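Local structure of phosphatidylinositol-specific phospholipase C (Listeria monocytogenes, 2PLC) at residues T2-M7 against L93-K98; I61-K66 against I101-K106; D67-Y72 against D116-P121; D128-T133 against G150-L155. The protein belongs to the phosphatidylinositol-specific phospholipase C family, whose X domain is grouped with the TIM-barrel folds. All coordinates share one frame; numbering follows the deposited sequence.

Contact 1 of 4, residues T2-M7 against L93-K98; sequences TTKQWM and LKKNPK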
# COMPACT_ATOMS: atom_id res chain seq x y z
N THR A 2 -2.91 12.76 -15.99
CA THR A 2 -3.02 11.32 -16.13
C THR A 2 -2.72 10.59 -14.82
O THR A 2 -1.83 10.99 -14.06
CB THR A 2 -2.05 10.77 -17.20
OG1 THR A 2 -0.72 11.21 -16.91
CG2 THR A 2 -2.46 11.25 -18.59
N THR A 3 -3.47 9.52 -14.57
CA THR A 3 -3.29 8.71 -13.37
C THR A 3 -1.93 8.03 -13.40
O THR A 3 -1.40 7.63 -12.36
CB THR A 3 -4.38 7.63 -13.27
OG1 THR A 3 -4.38 6.84 -14.47
CG2 THR A 3 -5.75 8.26 -13.08
N LYS A 4 -1.35 7.92 -14.59
CA LYS A 4 -0.05 7.28 -14.76
C LYS A 4 1.10 8.11 -14.17
O LYS A 4 2.13 7.57 -13.78
CB LYS A 4 0.19 7.00 -16.24
CG LYS A 4 1.41 6.14 -16.53
CD LYS A 4 1.42 5.69 -17.98
CE LYS A 4 1.52 6.86 -18.94
NZ LYS A 4 1.43 6.42 -20.36
N GLN A 5 0.90 9.43 -14.09
CA GLN A 5 1.92 10.33 -13.55
C GLN A 5 1.32 11.45 -12.71
O GLN A 5 1.75 12.59 -12.79
CB GLN A 5 2.74 10.95 -14.69
CG GLN A 5 3.44 9.94 -15.58
CD GLN A 5 4.38 10.59 -16.58
OE1 GLN A 5 4.17 11.73 -17.00
NE2 GLN A 5 5.43 9.87 -16.95
N TRP A 6 0.33 11.11 -11.87
CA TRP A 6 -0.33 12.12 -11.05
C TRP A 6 0.54 12.77 -9.97
O TRP A 6 0.40 13.97 -9.72
CB TRP A 6 -1.62 11.57 -10.43
CG TRP A 6 -1.45 10.49 -9.38
CD1 TRP A 6 -1.35 9.14 -9.59
CD2 TRP A 6 -1.47 10.66 -7.95
NE1 TRP A 6 -1.32 8.46 -8.39
CE2 TRP A 6 -1.39 9.37 -7.37
CE3 TRP A 6 -1.55 11.78 -7.11
CZ2 TRP A 6 -1.39 9.17 -5.99
CZ3 TRP A 6 -1.55 11.58 -5.73
CH2 TRP A 6 -1.48 10.29 -5.19
N MET A 7 1.45 12.01 -9.37
CA MET A 7 2.32 12.56 -8.32
C MET A 7 3.37 13.54 -8.84
O MET A 7 3.85 14.39 -8.09
CB MET A 7 3.01 11.44 -7.54
CG MET A 7 2.05 10.51 -6.81
SD MET A 7 2.91 9.32 -5.80
CE MET A 7 2.39 9.79 -4.18
N LEU A 93 8.71 2.83 -12.31
CA LEU A 93 9.40 4.00 -11.77
C LEU A 93 10.45 4.55 -12.73
O LEU A 93 10.84 5.72 -12.62
CB LEU A 93 10.05 3.66 -10.44
CG LEU A 93 9.07 3.44 -9.30
CD1 LEU A 93 9.81 2.97 -8.06
CD2 LEU A 93 8.31 4.73 -9.03
N LYS A 94 10.91 3.71 -13.65
CA LYS A 94 11.91 4.09 -14.64
C LYS A 94 11.22 4.88 -15.75
O LYS A 94 11.76 5.87 -16.25
CB LYS A 94 12.57 2.83 -15.22
CG LYS A 94 13.70 3.10 -16.20
CD LYS A 94 14.26 1.81 -16.80
CE LYS A 94 14.92 0.92 -15.74
NZ LYS A 94 15.56 -0.29 -16.34
N LYS A 95 10.01 4.46 -16.09
CA LYS A 95 9.22 5.08 -17.14
C LYS A 95 8.57 6.39 -16.65
O LYS A 95 8.43 7.35 -17.41
CB LYS A 95 8.15 4.09 -17.60
CG LYS A 95 7.73 4.23 -19.06
CD LYS A 95 6.22 4.05 -19.21
CE LYS A 95 5.73 2.81 -18.48
NZ LYS A 95 4.40 3.04 -17.87
N ASN A 96 8.16 6.40 -15.38
CA ASN A 96 7.53 7.57 -14.76
C ASN A 96 8.34 7.86 -13.50
O ASN A 96 7.91 7.57 -12.38
CB ASN A 96 6.08 7.23 -14.39
CG ASN A 96 5.36 6.49 -15.49
OD1 ASN A 96 4.85 7.10 -16.43
ND2 ASN A 96 5.35 5.17 -15.41
N PRO A 97 9.52 8.49 -13.67
CA PRO A 97 10.49 8.86 -12.63
C PRO A 97 10.13 9.85 -11.52
O PRO A 97 10.93 10.05 -10.61
CB PRO A 97 11.69 9.33 -13.45
CG PRO A 97 11.03 9.99 -14.60
CD PRO A 97 9.96 9.00 -14.98
N LYS A 98 8.96 10.47 -11.59
CA LYS A 98 8.57 11.42 -10.54
C LYS A 98 7.60 10.83 -9.53
O LYS A 98 7.31 11.45 -8.51
CB LYS A 98 8.01 12.71 -11.15
CG LYS A 98 9.03 13.58 -11.87
CD LYS A 98 10.08 14.12 -10.90
CE LYS A 98 11.10 15.00 -11.62
NZ LYS A 98 12.13 15.52 -10.68
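Gln5 and Asn96 face each other with their CA atoms 6.4 Å apart, where the N-terminal loop and the exit of helix 82-95 run in directions only 20° apart. One side-chain hydrogen bond joins the two segments: Gln5 NE2 donates to Asn96 OD1 over 2.9 Å. The donor lies in the carbonyl plane of Asn96 on a lone pair, and the two amides stand nearly perpendicular, their planes 87° apart. Gln5 CG, set beside its own backbone N (chi1 -58°), meets the same Asn96 OD1 at 3.3 Å. Asn96, the first residue to leave helical geometry, turns its other amide atom, ND2, back to Phe92 O, so its carboxamide ties the end of the helix to the loop and its rotation is fixed at both atoms. The junction between helix 82-95 and strand 101-107, an alpha-to-beta connection of the barrel, is where the N-terminal loop packs. Lys4 lays its chain across the same amide at about a right angle, Lys4 CG reaching Asn96 OD1 at 3.6 Å. Lys4 CD also meets Lys95 NZ, 4.0 Å away, while that ammonium is bonded to Tyr51 OH. Farther along, Arg149 NH1 is hydrogen-bonded to the carbonyl oxygens of both Met7 and Lys98.

Contact 2 of 4, residues I61-K66 against I101-K106; sequences IDIRAK and IIMRLK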
# COMPACT_ATOMS: atom_id res chain seq x y z
N ILE A 61 1.11 -0.42 -2.34
CA ILE A 61 0.89 -1.84 -2.62
C ILE A 61 1.18 -2.67 -1.39
O ILE A 61 1.96 -2.28 -0.52
CB ILE A 61 1.69 -2.33 -3.84
CG1 ILE A 61 3.18 -2.12 -3.65
CG2 ILE A 61 1.21 -1.61 -5.09
CD1 ILE A 61 4.02 -2.57 -4.83
N ASP A 62 0.51 -3.81 -1.31
CA ASP A 62 0.61 -4.72 -0.17
C ASP A 62 1.09 -6.07 -0.71
O ASP A 62 0.31 -6.83 -1.29
CB ASP A 62 -0.78 -4.80 0.45
CG ASP A 62 -0.87 -5.76 1.60
OD1 ASP A 62 0.16 -6.33 2.02
OD2 ASP A 62 -2.01 -5.93 2.09
N ILE A 63 2.37 -6.36 -0.51
CA ILE A 63 2.99 -7.59 -1.00
C ILE A 63 3.30 -8.58 0.11
O ILE A 63 4.00 -8.26 1.07
CB ILE A 63 4.29 -7.26 -1.77
CG1 ILE A 63 4.02 -6.18 -2.83
CG2 ILE A 63 4.87 -8.52 -2.42
CD1 ILE A 63 3.06 -6.59 -3.91
N ARG A 64 2.79 -9.80 -0.03
CA ARG A 64 3.00 -10.85 0.97
C ARG A 64 3.88 -11.94 0.34
O ARG A 64 3.55 -12.47 -0.72
CB ARG A 64 1.67 -11.48 1.38
CG ARG A 64 0.49 -10.51 1.45
CD ARG A 64 0.53 -9.65 2.69
NE ARG A 64 -0.67 -8.82 2.80
CZ ARG A 64 -1.77 -9.17 3.47
NH1 ARG A 64 -1.84 -10.34 4.08
NH2 ARG A 64 -2.79 -8.33 3.56
N ALA A 65 4.98 -12.29 1.02
CA ALA A 65 5.90 -13.30 0.51
C ALA A 65 6.43 -14.26 1.57
O ALA A 65 6.27 -14.02 2.77
CB ALA A 65 7.08 -12.61 -0.19
N LYS A 66 7.05 -15.35 1.12
CA LYS A 66 7.65 -16.35 2.00
C LYS A 66 9.14 -16.43 1.69
O LYS A 66 9.58 -15.94 0.65
CB LYS A 66 6.97 -17.71 1.82
CG LYS A 66 5.57 -17.74 2.42
CD LYS A 66 5.01 -19.15 2.45
CE LYS A 66 3.64 -19.16 3.10
NZ LYS A 66 3.00 -20.50 3.01
N ILE A 101 6.28 5.01 -4.75
CA ILE A 101 5.45 3.89 -4.35
C ILE A 101 5.74 3.48 -2.92
O ILE A 101 6.90 3.41 -2.50
CB ILE A 101 5.63 2.70 -5.32
CG1 ILE A 101 5.13 3.10 -6.70
CG2 ILE A 101 4.90 1.46 -4.81
CD1 ILE A 101 5.35 2.08 -7.76
N ILE A 102 4.67 3.31 -2.16
CA ILE A 102 4.78 2.88 -0.77
C ILE A 102 4.46 1.40 -0.82
O ILE A 102 3.43 1.00 -1.35
CB ILE A 102 3.77 3.62 0.11
CG1 ILE A 102 3.96 5.13 -0.05
CG2 ILE A 102 3.95 3.20 1.57
CD1 ILE A 102 2.89 5.96 0.59
N MET A 103 5.36 0.58 -0.29
CA MET A 103 5.19 -0.85 -0.33
C MET A 103 5.32 -1.58 0.99
O MET A 103 6.35 -1.53 1.65
CB MET A 103 6.19 -1.44 -1.34
CG MET A 103 6.18 -2.95 -1.42
SD MET A 103 7.41 -3.55 -2.58
CE MET A 103 8.53 -4.36 -1.49
N ARG A 104 4.25 -2.28 1.35
CA ARG A 104 4.23 -3.07 2.56
C ARG A 104 4.72 -4.45 2.15
O ARG A 104 4.18 -5.06 1.23
CB ARG A 104 2.80 -3.18 3.09
CG ARG A 104 2.65 -4.11 4.26
CD ARG A 104 1.19 -4.38 4.54
NE ARG A 104 1.00 -5.26 5.69
CZ ARG A 104 -0.18 -5.55 6.23
NH1 ARG A 104 -1.29 -5.05 5.70
NH2 ARG A 104 -0.26 -6.31 7.31
N LEU A 105 5.80 -4.90 2.77
CA LEU A 105 6.36 -6.22 2.47
C LEU A 105 6.19 -7.04 3.73
O LEU A 105 6.85 -6.79 4.74
CB LEU A 105 7.83 -6.11 2.07
CG LEU A 105 8.56 -7.44 1.83
CD1 LEU A 105 7.85 -8.26 0.78
CD2 LEU A 105 10.00 -7.16 1.42
N LYS A 106 5.30 -8.02 3.66
CA LYS A 106 5.00 -8.87 4.81
C LYS A 106 5.53 -10.30 4.70
O LYS A 106 5.49 -10.92 3.63
CB LYS A 106 3.50 -8.90 5.02
CG LYS A 106 3.07 -9.59 6.29
CD LYS A 106 1.56 -9.69 6.37
CE LYS A 106 1.13 -10.20 7.74
NZ LYS A 106 1.84 -11.46 8.10
O HOH W 1 -2.27 -3.34 3.55
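The carboxylate of Asp62 and the guanidinium of Arg104 lie side by side with planes only 7° apart, yet the acid stands well out of the guanidinium plane. Asp62 OD2 and Arg104 NH1, 3.8 Å apart, therefore form a long salt bridge of charges alone, with no N-H aimed at the oxygen. At the edge of the Arg104 group, in its plane, is a water that accepts from NH1 and gives a weak bond to Asp62 OD2. Arg64, by contrast, meets Asp62 edge-on: Arg64 NE bonds Asp62 OD1 at 2.7 Å and NH2 bonds OD2 at 2.9 Å, a side-on two-nitrogen grip. Its chain bends at chi2 (-76°), carrying CD toward this acid. Both cations face the one acid, Arg64 NH2 and Arg104 NH1 being 4.2 Å apart, and its charge probably offsets their repulsion; Arg104 NH2 is also salt-bridged to Glu157, and Asp26 N donates to Asp62 OD2. Beside Arg104, the chain of Lys106 packs on Arg64, CD to CD at 3.8 Å. Ile61, Ile63, Met103 and Leu105 occupy the other face of the sheet, where Ile61 CG1 touches Met103 CG at 3.8 Å and helix 82-95 covers Ile61 and Ile63. Five backbone hydrogen bonds, from Ile61 N to Ile102 O through Ala65 N to Lys106 O, join the strands in parallel register. Two adjacent parallel strands, with helix 82-95 between them in sequence and packed on one face, make a beta-alpha-beta unit of the kind from which TIM barrels are built, the charged network occupying the other face.

Contact 3 of 4, residues D67-Y72 against D116-P121; sequences DNLNIY and DYRIQP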
# COMPACT_ATOMS: atom_id res chain seq x y z
N ASP A 67 9.93 -17.05 2.58
CA ASP A 67 11.38 -17.13 2.39
C ASP A 67 11.90 -17.80 1.11
O ASP A 67 13.09 -17.76 0.82
CB ASP A 67 12.11 -17.64 3.65
CG ASP A 67 11.72 -19.05 4.05
OD1 ASP A 67 11.00 -19.74 3.30
OD2 ASP A 67 12.16 -19.48 5.14
N ASN A 68 11.00 -18.42 0.35
CA ASN A 68 11.37 -19.04 -0.93
C ASN A 68 11.30 -17.93 -1.98
O ASN A 68 11.53 -18.17 -3.17
CB ASN A 68 10.41 -20.19 -1.29
CG ASN A 68 8.95 -19.75 -1.37
OD1 ASN A 68 8.56 -18.73 -0.81
ND2 ASN A 68 8.14 -20.54 -2.06
N LEU A 69 10.97 -16.73 -1.52
CA LEU A 69 10.85 -15.52 -2.33
C LEU A 69 9.68 -15.49 -3.31
O LEU A 69 9.73 -14.80 -4.32
CB LEU A 69 12.16 -15.21 -3.06
CG LEU A 69 13.35 -14.90 -2.15
CD1 LEU A 69 14.56 -14.56 -2.99
CD2 LEU A 69 12.99 -13.75 -1.22
N ASN A 70 8.63 -16.24 -3.00
CA ASN A 70 7.44 -16.29 -3.84
C ASN A 70 6.30 -15.56 -3.15
O ASN A 70 6.28 -15.45 -1.93
CB ASN A 70 7.02 -17.73 -4.13
CG ASN A 70 7.87 -18.39 -5.20
OD1 ASN A 70 7.93 -19.61 -5.27
ND2 ASN A 70 8.50 -17.58 -6.05
N ILE A 71 5.34 -15.09 -3.95
CA ILE A 71 4.18 -14.36 -3.46
C ILE A 71 3.08 -15.33 -3.04
O ILE A 71 2.69 -16.21 -3.80
CB ILE A 71 3.63 -13.37 -4.52
CG1 ILE A 71 4.76 -12.46 -5.04
CG2 ILE A 71 2.50 -12.53 -3.94
CD1 ILE A 71 5.60 -11.81 -3.95
N TYR A 72 2.59 -15.14 -1.81
CA TYR A 72 1.56 -16.02 -1.25
C TYR A 72 0.38 -15.32 -0.60
O TYR A 72 0.37 -14.11 -0.37
CB TYR A 72 2.18 -16.95 -0.20
CG TYR A 72 3.04 -18.07 -0.74
CD1 TYR A 72 4.37 -17.84 -1.09
CD2 TYR A 72 2.52 -19.35 -0.89
CE1 TYR A 72 5.16 -18.88 -1.59
CE2 TYR A 72 3.31 -20.39 -1.38
CZ TYR A 72 4.62 -20.14 -1.73
OH TYR A 72 5.40 -21.16 -2.23
N ASP A 116 14.29 -12.14 6.57
CA ASP A 116 15.06 -10.91 6.57
C ASP A 116 16.36 -11.04 5.76
O ASP A 116 16.69 -10.17 4.95
CB ASP A 116 15.38 -10.50 8.01
CG ASP A 116 15.80 -9.05 8.14
OD1 ASP A 116 14.94 -8.16 7.95
OD2 ASP A 116 16.99 -8.80 8.43
N TYR A 117 17.06 -12.16 5.95
CA TYR A 117 18.32 -12.41 5.24
C TYR A 117 18.13 -12.79 3.78
O TYR A 117 18.94 -12.43 2.93
CB TYR A 117 19.13 -13.49 5.97
CG TYR A 117 19.53 -13.10 7.37
CD1 TYR A 117 20.20 -11.89 7.62
CD2 TYR A 117 19.22 -13.92 8.46
CE1 TYR A 117 20.54 -11.51 8.92
CE2 TYR A 117 19.56 -13.54 9.76
CZ TYR A 117 20.22 -12.34 9.98
OH TYR A 117 20.55 -11.96 11.27
N ARG A 118 17.05 -13.51 3.51
CA ARG A 118 16.73 -13.96 2.15
C ARG A 118 16.40 -12.84 1.18
O ARG A 118 16.85 -12.87 0.03
CB ARG A 118 15.59 -14.98 2.18
CG ARG A 118 16.00 -16.38 2.64
CD ARG A 118 17.07 -16.98 1.74
NE ARG A 118 16.69 -16.97 0.32
CZ ARG A 118 16.03 -17.95 -0.29
NH1 ARG A 118 15.66 -19.04 0.37
NH2 ARG A 118 15.72 -17.83 -1.58
N ILE A 119 15.60 -11.87 1.62
CA ILE A 119 15.20 -10.75 0.76
C ILE A 119 16.31 -9.74 0.49
O ILE A 119 16.23 -8.98 -0.47
CB ILE A 119 14.00 -9.97 1.34
CG1 ILE A 119 14.33 -9.44 2.74
CG2 ILE A 119 12.75 -10.85 1.35
CD1 ILE A 119 13.26 -8.56 3.35
N GLN A 120 17.34 -9.74 1.33
CA GLN A 120 18.45 -8.80 1.20
C GLN A 120 19.16 -8.76 -0.16
O GLN A 120 19.31 -7.69 -0.74
CB GLN A 120 19.47 -8.98 2.33
CG GLN A 120 18.93 -8.55 3.69
CD GLN A 120 19.98 -8.59 4.78
OE1 GLN A 120 21.18 -8.66 4.51
NE2 GLN A 120 19.53 -8.53 6.03
N PRO A 121 19.59 -9.92 -0.68
CA PRO A 121 20.27 -9.94 -1.98
C PRO A 121 19.41 -9.36 -3.10
O PRO A 121 19.92 -8.74 -4.03
CB PRO A 121 20.52 -11.43 -2.21
CG PRO A 121 20.70 -11.96 -0.81
CD PRO A 121 19.58 -11.27 -0.08
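The turn leaving strand 60-65, with Asp67 and Leu69, leans on helix 114-125 through Arg118 and Ile119. Arg118 gives the largest share of the buried surface, ahead of Leu69: its guanidinium lies beneath the Asp67 carbonyl, and Asp67 O sits over one face, 2.9 Å from Arg118 NH1 and 3.1 Å from CZ. The angle at NH1 is too poor for a hydrogen bond, so this is a polar contact with the flat of the group. Bends at chi2 (-60°), which places CD, and chi3 (-54°), which places NE, curl the chain round Asp67 O. Arg118 also touches a crystal neighbour, which may influence this placement. In the barrel framework the contact joins the turn between strands 60-65 and 70-73 to the helix after strand 101-107, at the surface; strand 70-73 itself pairs antiparallel with 76-78. Leu69, with positive phi, directs its branches to the helix: Leu69 CD1 lies 3.7 Å from Arg118 NH2, while CD2 meets Ile119 CG2 at 3.9 Å, where Leu164 packs on Ile119 as well. Asn68 ties the turn to the strand that follows: its ND2 donates to Tyr72 OH at 2.8 Å and its OD1 takes a weak bond from Asn70 N. Asp67 OD2 has a weak hydrogen bond to Ser114 OG.

Contact 4 of 4, residues D128-T133 against G150-L155; sequences DYFYTT and GKILLL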
# COMPACT_ATOMS: atom_id res chain seq x y z
N ASP A 128 18.99 1.40 -5.79
CA ASP A 128 18.86 2.75 -6.35
C ASP A 128 17.40 3.18 -6.46
O ASP A 128 17.11 4.35 -6.71
CB ASP A 128 19.54 2.84 -7.72
CG ASP A 128 21.05 2.80 -7.63
OD1 ASP A 128 21.62 3.29 -6.63
OD2 ASP A 128 21.68 2.28 -8.58
N TYR A 129 16.48 2.23 -6.27
CA TYR A 129 15.05 2.51 -6.35
C TYR A 129 14.39 2.52 -4.97
O TYR A 129 13.17 2.60 -4.86
CB TYR A 129 14.34 1.51 -7.26
CG TYR A 129 14.71 1.65 -8.72
CD1 TYR A 129 14.04 2.56 -9.54
CD2 TYR A 129 15.73 0.88 -9.28
CE1 TYR A 129 14.37 2.70 -10.88
CE2 TYR A 129 16.07 1.01 -10.63
CZ TYR A 129 15.38 1.92 -11.42
OH TYR A 129 15.69 2.03 -12.76
N PHE A 130 15.21 2.44 -3.92
CA PHE A 130 14.70 2.44 -2.56
C PHE A 130 15.09 3.68 -1.77
O PHE A 130 16.25 4.12 -1.81
CB PHE A 130 15.17 1.19 -1.81
CG PHE A 130 14.34 -0.03 -2.09
CD1 PHE A 130 14.61 -0.81 -3.21
CD2 PHE A 130 13.27 -0.36 -1.27
CE1 PHE A 130 13.82 -1.92 -3.50
CE2 PHE A 130 12.48 -1.46 -1.56
CZ PHE A 130 12.75 -2.24 -2.68
N TYR A 131 14.12 4.28 -1.08
CA TYR A 131 14.39 5.44 -0.24
C TYR A 131 15.16 4.88 0.94
O TYR A 131 14.67 4.00 1.66
CB TYR A 131 13.11 6.09 0.26
CG TYR A 131 13.33 7.08 1.39
CD1 TYR A 131 13.88 8.34 1.15
CD2 TYR A 131 12.98 6.76 2.70
CE1 TYR A 131 14.06 9.25 2.19
CE2 TYR A 131 13.16 7.65 3.74
CZ TYR A 131 13.70 8.90 3.48
OH TYR A 131 13.85 9.79 4.52
N THR A 132 16.35 5.41 1.17
CA THR A 132 17.18 4.90 2.24
C THR A 132 17.84 6.01 3.06
O THR A 132 18.10 7.10 2.56
CB THR A 132 18.23 3.94 1.66
OG1 THR A 132 18.86 3.22 2.72
CG2 THR A 132 19.27 4.69 0.83
N THR A 133 18.05 5.72 4.35
CA THR A 133 18.69 6.66 5.27
C THR A 133 19.76 5.91 6.07
O THR A 133 19.79 4.68 6.06
CB THR A 133 17.66 7.26 6.28
OG1 THR A 133 17.09 6.20 7.07
CG2 THR A 133 16.56 8.01 5.55
N GLY A 150 10.81 8.91 -7.79
CA GLY A 150 11.24 7.70 -8.46
C GLY A 150 11.74 6.61 -7.53
O GLY A 150 12.55 5.77 -7.94
N LYS A 151 11.27 6.61 -6.29
CA LYS A 151 11.70 5.62 -5.31
C LYS A 151 10.58 4.87 -4.60
O LYS A 151 9.41 5.24 -4.69
CB LYS A 151 12.65 6.25 -4.29
CG LYS A 151 14.07 6.43 -4.82
CD LYS A 151 14.92 7.27 -3.89
CE LYS A 151 16.40 7.17 -4.24
NZ LYS A 151 16.66 7.52 -5.67
N ILE A 152 10.97 3.81 -3.90
CA ILE A 152 10.04 2.98 -3.15
C ILE A 152 10.23 3.23 -1.66
O ILE A 152 11.35 3.24 -1.17
CB ILE A 152 10.31 1.46 -3.40
CG1 ILE A 152 10.06 1.11 -4.87
CG2 ILE A 152 9.43 0.59 -2.50
CD1 ILE A 152 10.44 -0.31 -5.22
N LEU A 153 9.13 3.50 -0.96
CA LEU A 153 9.18 3.69 0.48
C LEU A 153 8.75 2.34 1.04
O LEU A 153 7.58 1.99 1.00
CB LEU A 153 8.21 4.79 0.93
CG LEU A 153 8.12 4.96 2.45
CD1 LEU A 153 9.52 5.11 3.04
CD2 LEU A 153 7.26 6.14 2.81
N LEU A 154 9.71 1.57 1.55
CA LEU A 154 9.43 0.24 2.09
C LEU A 154 8.90 0.23 3.52
O LEU A 154 9.41 0.92 4.40
CB LEU A 154 10.70 -0.62 2.02
CG LEU A 154 10.61 -2.08 2.47
CD1 LEU A 154 9.74 -2.87 1.52
CD2 LEU A 154 12.01 -2.70 2.52
N LEU A 155 7.86 -0.56 3.76
CA LEU A 155 7.28 -0.72 5.09
C LEU A 155 7.41 -2.20 5.40
O LEU A 155 6.60 -3.01 4.95
CB LEU A 155 5.81 -0.29 5.11
CG LEU A 155 5.50 1.18 4.81
CD1 LEU A 155 4.01 1.42 4.87
CD2 LEU A 155 6.23 2.07 5.80
O HOH W 2 15.38 5.81 -8.62
O HOH W 3 12.35 2.34 1.20
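Ile152 is bonded through both its backbone polar atoms: its N donates to Tyr129 O at 2.7 Å, bent to 140° at the hydrogen, and its O receives Tyr131 N at 3.0 Å in a nearly straight bond. A water donates to Ile152 O and Tyr131 O and accepts from Leu154 N, giving the Ile152 carbonyl a second partner just where the segments diverge. Only Phe130 and Ile152 make a bridge. Beyond it, strand 152-157 continues in the mixed sheet beside 101-107; strands 152-157 and 132-134 both pair with 169-174, the first parallel and the second antiparallel. Lys151 runs its aliphatic chain past the backbone from Tyr129 to Tyr131, and a bend at chi4 (55°) brings NZ to a weak hydrogen bond with Asp128 O. Packing centres on Phe130. Ile152 CB lies over one ring face, 4.3 Å from the centroid of the Phe130 ring, in a CH-pi contact, and its CG2 touches Phe130 CE2 at 3.8 Å; Leu154 CB comes to the ring edge, near its plane, 4.1 Å from Phe130 CE2. Alongside, Leu153 CD1 meets Tyr131 CD2 at 3.8 Å. Helix 82-95 covers Ile152 through Ile89 and Leu93.

In the fold
Contacts 1, 2 and 3 interleave along the chain, while contact 4 follows all three. Contact 2 lies deepest, its centre about 7 Å from the chain centre; contact 3 is at the surface, about 19 Å out. Contacts 2 and 4 share one sheet: strands 101-107 and 152-157 are neighbours, with probable backbone hydrogen bonds between them, and the centres of the two contacts are about 13 Å apart. Helix 82-95 leads from contact 1 into strand 101-107, and its Leu93 packs against both Ile101 and Ile152. Segment 61-66 runs directly into 67-72, and strand 101-107 is followed by helix 114-125. The four contacts thus follow neighbouring strands 60-65, 101-107 and 152-157 of the barrel with the helices after the first two, 82-95 and 114-125.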